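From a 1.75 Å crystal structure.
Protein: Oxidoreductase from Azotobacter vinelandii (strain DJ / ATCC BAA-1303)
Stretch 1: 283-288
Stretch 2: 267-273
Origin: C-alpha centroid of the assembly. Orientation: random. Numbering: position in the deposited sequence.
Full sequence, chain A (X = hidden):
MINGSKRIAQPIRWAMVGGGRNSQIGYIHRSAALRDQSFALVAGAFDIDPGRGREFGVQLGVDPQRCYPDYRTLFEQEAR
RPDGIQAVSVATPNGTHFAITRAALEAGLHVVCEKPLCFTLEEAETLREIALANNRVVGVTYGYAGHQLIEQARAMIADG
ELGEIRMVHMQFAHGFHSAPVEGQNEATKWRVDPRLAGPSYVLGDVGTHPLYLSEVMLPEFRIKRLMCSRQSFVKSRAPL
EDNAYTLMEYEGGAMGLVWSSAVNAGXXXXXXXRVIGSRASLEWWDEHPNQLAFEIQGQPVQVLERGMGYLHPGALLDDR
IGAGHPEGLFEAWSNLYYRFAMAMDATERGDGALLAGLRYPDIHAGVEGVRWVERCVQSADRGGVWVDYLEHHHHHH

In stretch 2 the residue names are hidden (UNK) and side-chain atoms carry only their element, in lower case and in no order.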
# COMPACT_ATOMS: atom_id res chain seq x y z
N GLU A 283 0.06 5.83 13.60
CA GLU A 283 -0.33 4.41 13.49
C GLU A 283 0.88 3.57 13.10
O GLU A 283 1.61 3.94 12.18
CB GLU A 283 -1.48 4.21 12.50
CG GLU A 283 -1.97 2.77 12.46
CD GLU A 283 -3.24 2.55 11.65
OE1 GLU A 283 -4.00 3.51 11.47
OE2 GLU A 283 -3.45 1.40 11.19
N TRP A 284 1.05 2.45 13.79
CA TRP A 284 2.19 1.52 13.62
C TRP A 284 1.64 0.11 13.44
O TRP A 284 0.67 -0.23 14.11
CB TRP A 284 3.12 1.62 14.82
CG TRP A 284 4.38 0.81 14.71
CD1 TRP A 284 5.53 1.17 14.09
CD2 TRP A 284 4.61 -0.50 15.26
NE1 TRP A 284 6.46 0.17 14.20
CE2 TRP A 284 5.93 -0.86 14.93
CE3 TRP A 284 3.83 -1.42 15.98
CZ2 TRP A 284 6.49 -2.09 15.29
CZ3 TRP A 284 4.39 -2.63 16.35
CH2 TRP A 284 5.70 -2.95 16.02
N TRP A 285 2.28 -0.65 12.56
CA TRP A 285 1.88 -2.01 12.14
C TRP A 285 3.12 -2.91 12.23
O TRP A 285 4.13 -2.57 11.59
CB TRP A 285 1.30 -1.92 10.73
CG TRP A 285 0.93 -3.22 10.11
CD1 TRP A 285 0.68 -4.42 10.72
CD2 TRP A 285 0.70 -3.44 8.71
NE1 TRP A 285 0.32 -5.36 9.79
CE2 TRP A 285 0.33 -4.80 8.55
CE3 TRP A 285 0.77 -2.62 7.58
CZ2 TRP A 285 0.05 -5.35 7.30
CZ3 TRP A 285 0.50 -3.17 6.34
CH2 TRP A 285 0.14 -4.51 6.21
N ASP A 286 3.06 -3.98 13.02
CA ASP A 286 4.27 -4.78 13.37
C ASP A 286 4.88 -5.41 12.12
O ASP A 286 6.11 -5.67 12.14
CB ASP A 286 3.95 -5.81 14.46
CG ASP A 286 3.07 -6.99 14.05
OD1 ASP A 286 2.28 -6.86 13.09
OD2 ASP A 286 3.17 -8.04 14.73
N GLU A 287 4.10 -5.66 11.06
CA GLU A 287 4.61 -6.38 9.87
C GLU A 287 5.49 -5.44 9.03
O GLU A 287 6.23 -5.92 8.18
CB GLU A 287 3.46 -6.96 9.05
CG GLU A 287 2.70 -8.05 9.79
CD GLU A 287 1.49 -8.53 9.03
OE1 GLU A 287 1.66 -9.06 7.90
OE2 GLU A 287 0.37 -8.31 9.52
N HIS A 288 5.34 -4.14 9.24
CA HIS A 288 6.14 -3.09 8.57
C HIS A 288 6.67 -2.16 9.65
O HIS A 288 6.27 -1.01 9.73
CB HIS A 288 5.29 -2.43 7.49
CG HIS A 288 4.88 -3.44 6.46
ND1 HIS A 288 5.77 -3.93 5.54
CD2 HIS A 288 3.73 -4.11 6.28
CE1 HIS A 288 5.16 -4.82 4.79
NE2 HIS A 288 3.90 -4.95 5.22
N UNK A 267 -5.20 -13.06 7.84
CA UNK A 267 -4.27 -12.09 8.47
C UNK A 267 -2.98 -12.82 8.86
O UNK A 267 -3.04 -13.82 9.59
o UNK A 267 -3.90 -10.56 10.28
c UNK A 267 -4.88 -11.41 9.66
N UNK A 268 -1.85 -12.27 8.43
CA UNK A 268 -0.50 -12.82 8.71
C UNK A 268 -0.06 -12.47 10.13
O UNK A 268 0.74 -13.22 10.71
c UNK A 268 0.50 -12.25 7.69
c UNK A 268 2.16 -14.78 6.92
c UNK A 268 0.31 -12.82 6.29
s UNK A 268 0.51 -14.62 6.25
N UNK A 269 -0.55 -11.37 10.71
CA UNK A 269 -0.18 -10.97 12.09
C UNK A 269 -1.15 -9.91 12.58
O UNK A 269 -1.84 -10.15 13.57
c UNK A 269 2.10 -11.20 13.16
c UNK A 269 2.31 -12.52 13.36
n UNK A 269 3.17 -12.65 14.42
c UNK A 269 3.50 -11.41 14.84
n UNK A 269 2.87 -10.54 14.10
c UNK A 269 1.28 -10.48 12.15
N UNK A 270 -1.20 -8.78 11.88
CA UNK A 270 -2.23 -7.75 12.09
C UNK A 270 -2.11 -7.14 13.47
O UNK A 270 -3.15 -6.93 14.11
N UNK A 271 -0.89 -6.88 13.95
CA UNK A 271 -0.72 -6.11 15.20
C UNK A 271 -0.58 -4.63 14.82
O UNK A 271 0.40 -4.27 14.17
c UNK A 271 0.55 -5.83 17.35
c UNK A 271 1.78 -6.08 18.18
o UNK A 271 1.89 -5.57 19.29
c UNK A 271 0.48 -6.56 16.03
n UNK A 271 2.72 -6.87 17.65
N UNK A 272 -1.54 -3.81 15.21
CA UNK A 272 -1.55 -2.38 14.86
C UNK A 272 -1.93 -1.58 16.10
O UNK A 272 -2.73 -2.06 16.93
c UNK A 272 -2.72 -3.25 9.99
c UNK A 272 -2.50 -2.11 13.69
n UNK A 272 -3.76 -3.49 8.95
c UNK A 272 -2.25 -2.96 12.44
c UNK A 272 -3.30 -2.85 11.33
N UNK A 273 -1.38 -0.38 16.21
CA UNK A 273 -1.82 0.59 17.24
C UNK A 273 -1.98 1.94 16.56
O UNK A 273 -1.07 2.38 15.85
c UNK A 273 -0.87 0.64 18.45
c UNK A 273 -0.77 1.52 20.83
c UNK A 273 0.58 0.84 18.04
c UNK A 273 -1.33 1.71 19.45

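Position 267 carries one side-chain carbon and one oxygen. The oxygen is hydrogen-bonded elsewhere in the structure, and the side chain makes no contact with stretch 1. A single carbon bearing a hydroxyl is serine, Ser267.

Position 268 has three carbons and a sulfur, unbranched, with the sulfur between the second and third carbons. Its CB lies 3.4 Å from OE1 of Glu287, but the end of the chain leads away. A thioether of this length is methionine, Met268.

Position 269 has one carbon followed by a five-membered ring of three carbons and two nitrogens. One ring nitrogen approaches a carboxylate oxygen of Asp286 near the plane of the ring. The ring is an imidazole, so this is His269. Its ND1 donates a hydrogen bond to Asp286 OD2, at 2.6 Å.

Position 270 has no side-chain atoms. Its backbone N donates to Glu287 OE2 at 2.9 Å. Phi is +64°, which favours glycine, and an ideal CB would lie 2.8 Å from OG of Ser267, a clash. This is Gly270.

Position 271 has three carbons, the third carrying one oxygen and one nitrogen. The nitrogen meets Asp286. A terminal amide on a chain of this length is glutamine, Gln271. Its NE2 donates to Asp286 OD2 at 3.2 Å.

Position 272 has four carbons in a row ending in nitrogen. The last carbon sits over one face of the Trp285 ring. The residue is lysine, Lys272. Its CE is 3.5 Å from the centroid of the five-membered ring of Trp285, a CH-pi contact. Its NZ is 4.5 Å from the same centroid and adds a cation-pi interaction.

Position 273 has four carbons, forked at the first, with one arm two carbons long. The one-carbon arm comes near CB of Trp284. This is isoleucine, Ile273. Its CG2 is 4.2 Å from CB of Trp284, on the sheet face opposite Lys272 and Trp285.

The contact joins two antiparallel strands. Ile273 N donates to Trp284 O at 2.9 Å, and Trp284 N donates to Ile273 O at 3.0 Å. Asp286 N extends the pairing to Gln271 O at 2.9 Å. The type I turn from Trp285 to His288 presents two carboxylates, those of Asp286 and Glu287, to stretch 2. Asp286 OD2 accepts from both the imidazole and the amide, while its OD1 accepts from Gln271 N at 3.3 Å. Glu287 OE2 accepts from Gly270 N and from Trp285 NE1, the latter at 3.0 Å. The same oxygen thus ties the backbone of Gly270 to the indole that packs against Lys272.

Stretch 2 267-273: SMHGQKI
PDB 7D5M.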